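Local structure of catalytic domain of the nuclear inclusion protein A (nia) (Tobacco etch virus, 1LVM) at residues Lys107-Gln112 with Ser165-Phe170. The protein probably cuts the viral polyprotein at specific peptide sites, as the chymotrypsin-like cysteine protease domain of a plant virus. The protein carries 1 engineered substitution. Sequence-based numbering, arbitrary orientation.
Sequences KFREPQ and STRDGF
The ring of Phe-170 lies between Lys-107 and Asp-168: Lys-107 CB sits 3.5 Å from the ring centroid and 5° off the normal, a CH-pi contact, while Asp-168 OD2 stands over the rim of the opposite face. Arg-109 CG reaches Phe-170 CD2 at 3.7 Å. The Arg-109 guanidinium has Arg-167 NH2 over one face and Asp-168 at its edge, with Ser-165 OG also near its plane. Arg-109 grips the carboxylate side-on: NE donates to the syn lone pair of Asp-168 OD2 at 2.9 Å, and NH2 to Asp-168 OD1 at 3.1 Å. The two planes are 57° apart, and NH2 meets OD1 from above the carboxylate plane. From the other face of that plane Phe-170 N donates to the same OD1, closing an Asx turn; Asp-168 chi1 of 63°, with CG between backbone N and carbonyl carbon, folds the carboxylate back over its own loop. A further bond, from Arg-109 NH1 to Glu-110 O, restrains the guanidinium's rotation. Water 2 links Arg-167 NE to Gln-112 OE1, and water 1 links Lys-107 N to Gly-169 O. The contact fastens the loop leading into strand 116-123 to the turn between strands 162-165 and 171-179 of the six-stranded barrel, where Lys-107 and Arg-109 also make backbone bonds to Ile-171. Arg-109 NH2 and Arg-167 NH2, 3.5 Å apart, would repel each other; Asp-168, bonded to Arg-109 and paired with Arg-167 through charge alone in a three-residue salt-bridge network, and Glu-115, salt-bridged to Arg-109, would offset this and probably stay ionised.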
loop_
_atom_site.group_PDB
_atom_site.type_symbol
_atom_site.label_atom_id
_atom_site.label_comp_id
_atom_site.label_asym_id
_atom_site.label_seq_id
_atom_site.Cartn_x
_atom_site.Cartn_y
_atom_site.Cartn_z
ATOM N N LYS A 107 7.304 7.226 -8.548
ATOM C CA LYS A 107 7.719 6.201 -9.477
ATOM C C LYS A 107 7.595 4.850 -8.770
ATOM O O LYS A 107 7.940 4.733 -7.576
ATOM C CB LYS A 107 9.179 6.414 -9.933
ATOM C CG LYS A 107 9.465 7.783 -10.618
ATOM C CD LYS A 107 8.779 7.877 -11.956
ATOM C CE LYS A 107 8.931 9.260 -12.609
ATOM N NZ LYS A 107 8.004 9.424 -13.776
ATOM N N PHE A 108 7.030 3.874 -9.515
ATOM C CA PHE A 108 6.811 2.522 -9.040
ATOM C C PHE A 108 7.499 1.562 -10.009
ATOM O O PHE A 108 7.511 1.796 -11.211
ATOM C CB PHE A 108 5.313 2.142 -9.055
ATOM C CG PHE A 108 4.434 3.011 -8.215
ATOM C CD1 PHE A 108 4.026 4.252 -8.683
ATOM C CD2 PHE A 108 3.936 2.563 -6.951
ATOM C CE1 PHE A 108 3.164 5.012 -7.936
ATOM C CE2 PHE A 108 3.089 3.322 -6.231
ATOM C CZ PHE A 108 2.695 4.555 -6.721
ATOM N N ARG A 109 8.052 0.473 -9.495
ATOM C CA ARG A 109 8.609 -0.571 -10.362
ATOM C C ARG A 109 8.589 -1.887 -9.584
ATOM O O ARG A 109 8.335 -1.910 -8.360
ATOM C CB ARG A 109 10.054 -0.262 -10.805
ATOM C CG ARG A 109 10.986 -0.263 -9.550
ATOM C CD ARG A 109 12.474 -0.257 -9.976
ATOM N NE ARG A 109 13.344 0.098 -8.863
ATOM C CZ ARG A 109 13.744 -0.741 -7.912
ATOM N NH1 ARG A 109 13.366 -2.041 -7.881
ATOM N NH2 ARG A 109 14.543 -0.276 -6.983
ATOM N N GLU A 110 8.795 -2.991 -10.312
ATOM C CA GLU A 110 8.862 -4.286 -9.661
ATOM C C GLU A 110 10.096 -4.345 -8.773
ATOM O O GLU A 110 11.091 -3.771 -9.085
ATOM C CB GLU A 110 8.994 -5.403 -10.680
ATOM C CG GLU A 110 7.800 -5.425 -11.678
ATOM C CD GLU A 110 7.835 -6.685 -12.532
ATOM O OE1 GLU A 110 7.333 -7.718 -12.066
ATOM O OE2 GLU A 110 8.382 -6.623 -13.642
ATOM N N PRO A 111 10.004 -5.052 -7.634
ATOM C CA PRO A 111 11.124 -5.201 -6.712
ATOM C C PRO A 111 12.201 -6.064 -7.395
ATOM O O PRO A 111 11.914 -6.729 -8.363
ATOM C CB PRO A 111 10.494 -5.876 -5.488
ATOM C CG PRO A 111 9.273 -6.578 -6.011
ATOM C CD PRO A 111 8.752 -5.659 -7.102
ATOM N N GLN A 112 13.430 -5.997 -6.903
ATOM C CA GLN A 112 14.555 -6.742 -7.451
ATOM C C GLN A 112 15.133 -7.574 -6.342
ATOM O O GLN A 112 15.328 -7.120 -5.224
ATOM C CB GLN A 112 15.577 -5.746 -8.012
ATOM C CG GLN A 112 14.948 -5.025 -9.229
ATOM C CD GLN A 112 15.751 -3.844 -9.751
ATOM O OE1 GLN A 112 16.837 -3.530 -9.248
ATOM N NE2 GLN A 112 15.208 -3.173 -10.773
ATOM N N SER A 165 12.606 1.450 -2.319
ATOM C CA SER A 165 13.998 1.071 -2.599
ATOM C C SER A 165 14.923 2.192 -2.099
ATOM O O SER A 165 14.710 3.376 -2.425
ATOM C CB SER A 165 14.189 1.002 -4.115
ATOM O OG SER A 165 15.599 0.888 -4.424
ATOM N N THR A 166 15.943 1.858 -1.326
ATOM C CA THR A 166 16.832 2.933 -0.864
ATOM C C THR A 166 17.757 3.234 -2.037
ATOM O O THR A 166 18.414 4.268 -2.076
ATOM C CB THR A 166 17.659 2.510 0.429
ATOM O OG1 THR A 166 18.474 1.377 0.077
ATOM C CG2 THR A 166 16.719 2.102 1.574
ATOM N N ARG A 167 17.793 2.350 -3.028
ATOM C CA ARG A 167 18.665 2.599 -4.177
ATOM C C ARG A 167 18.183 3.706 -5.081
ATOM O O ARG A 167 18.988 4.533 -5.472
ATOM C CB ARG A 167 18.840 1.368 -5.065
ATOM C CG ARG A 167 20.013 1.554 -6.055
ATOM C CD ARG A 167 20.194 0.325 -6.941
ATOM N NE ARG A 167 18.942 -0.055 -7.583
ATOM C CZ ARG A 167 18.429 0.537 -8.664
ATOM N NH1 ARG A 167 19.053 1.550 -9.270
ATOM N NH2 ARG A 167 17.260 0.133 -9.126
ATOM N N ASP A 168 16.883 3.766 -5.405
ATOM C CA ASP A 168 16.441 4.787 -6.316
ATOM C C ASP A 168 15.192 5.506 -5.860
ATOM O O ASP A 168 14.679 6.371 -6.580
ATOM C CB ASP A 168 16.265 4.164 -7.732
ATOM C CG ASP A 168 15.192 3.074 -7.768
ATOM O OD1 ASP A 168 14.535 2.855 -6.728
ATOM O OD2 ASP A 168 15.041 2.433 -8.828
ATOM N N GLY A 169 14.714 5.195 -4.650
ATOM C CA GLY A 169 13.529 5.896 -4.125
ATOM C C GLY A 169 12.202 5.485 -4.794
ATOM O O GLY A 169 11.173 6.115 -4.561
ATOM N N PHE A 170 12.238 4.446 -5.611
ATOM C CA PHE A 170 10.981 3.976 -6.264
ATOM C C PHE A 170 10.205 3.098 -5.263
ATOM O O PHE A 170 10.797 2.360 -4.440
ATOM C CB PHE A 170 11.276 3.111 -7.458
ATOM C CG PHE A 170 11.679 3.870 -8.702
ATOM C CD1 PHE A 170 12.503 5.004 -8.644
ATOM C CD2 PHE A 170 11.275 3.410 -9.934
ATOM C CE1 PHE A 170 12.931 5.664 -9.850
ATOM C CE2 PHE A 170 11.684 4.060 -11.133
ATOM C CZ PHE A 170 12.521 5.191 -11.077
HETATM O O HOH W 1 8.931 7.500 -5.992
HETATM O O HOH W 2 17.503 -2.246 -6.875
HETATM O O HOH W 3 15.859 -0.252 -12.022
#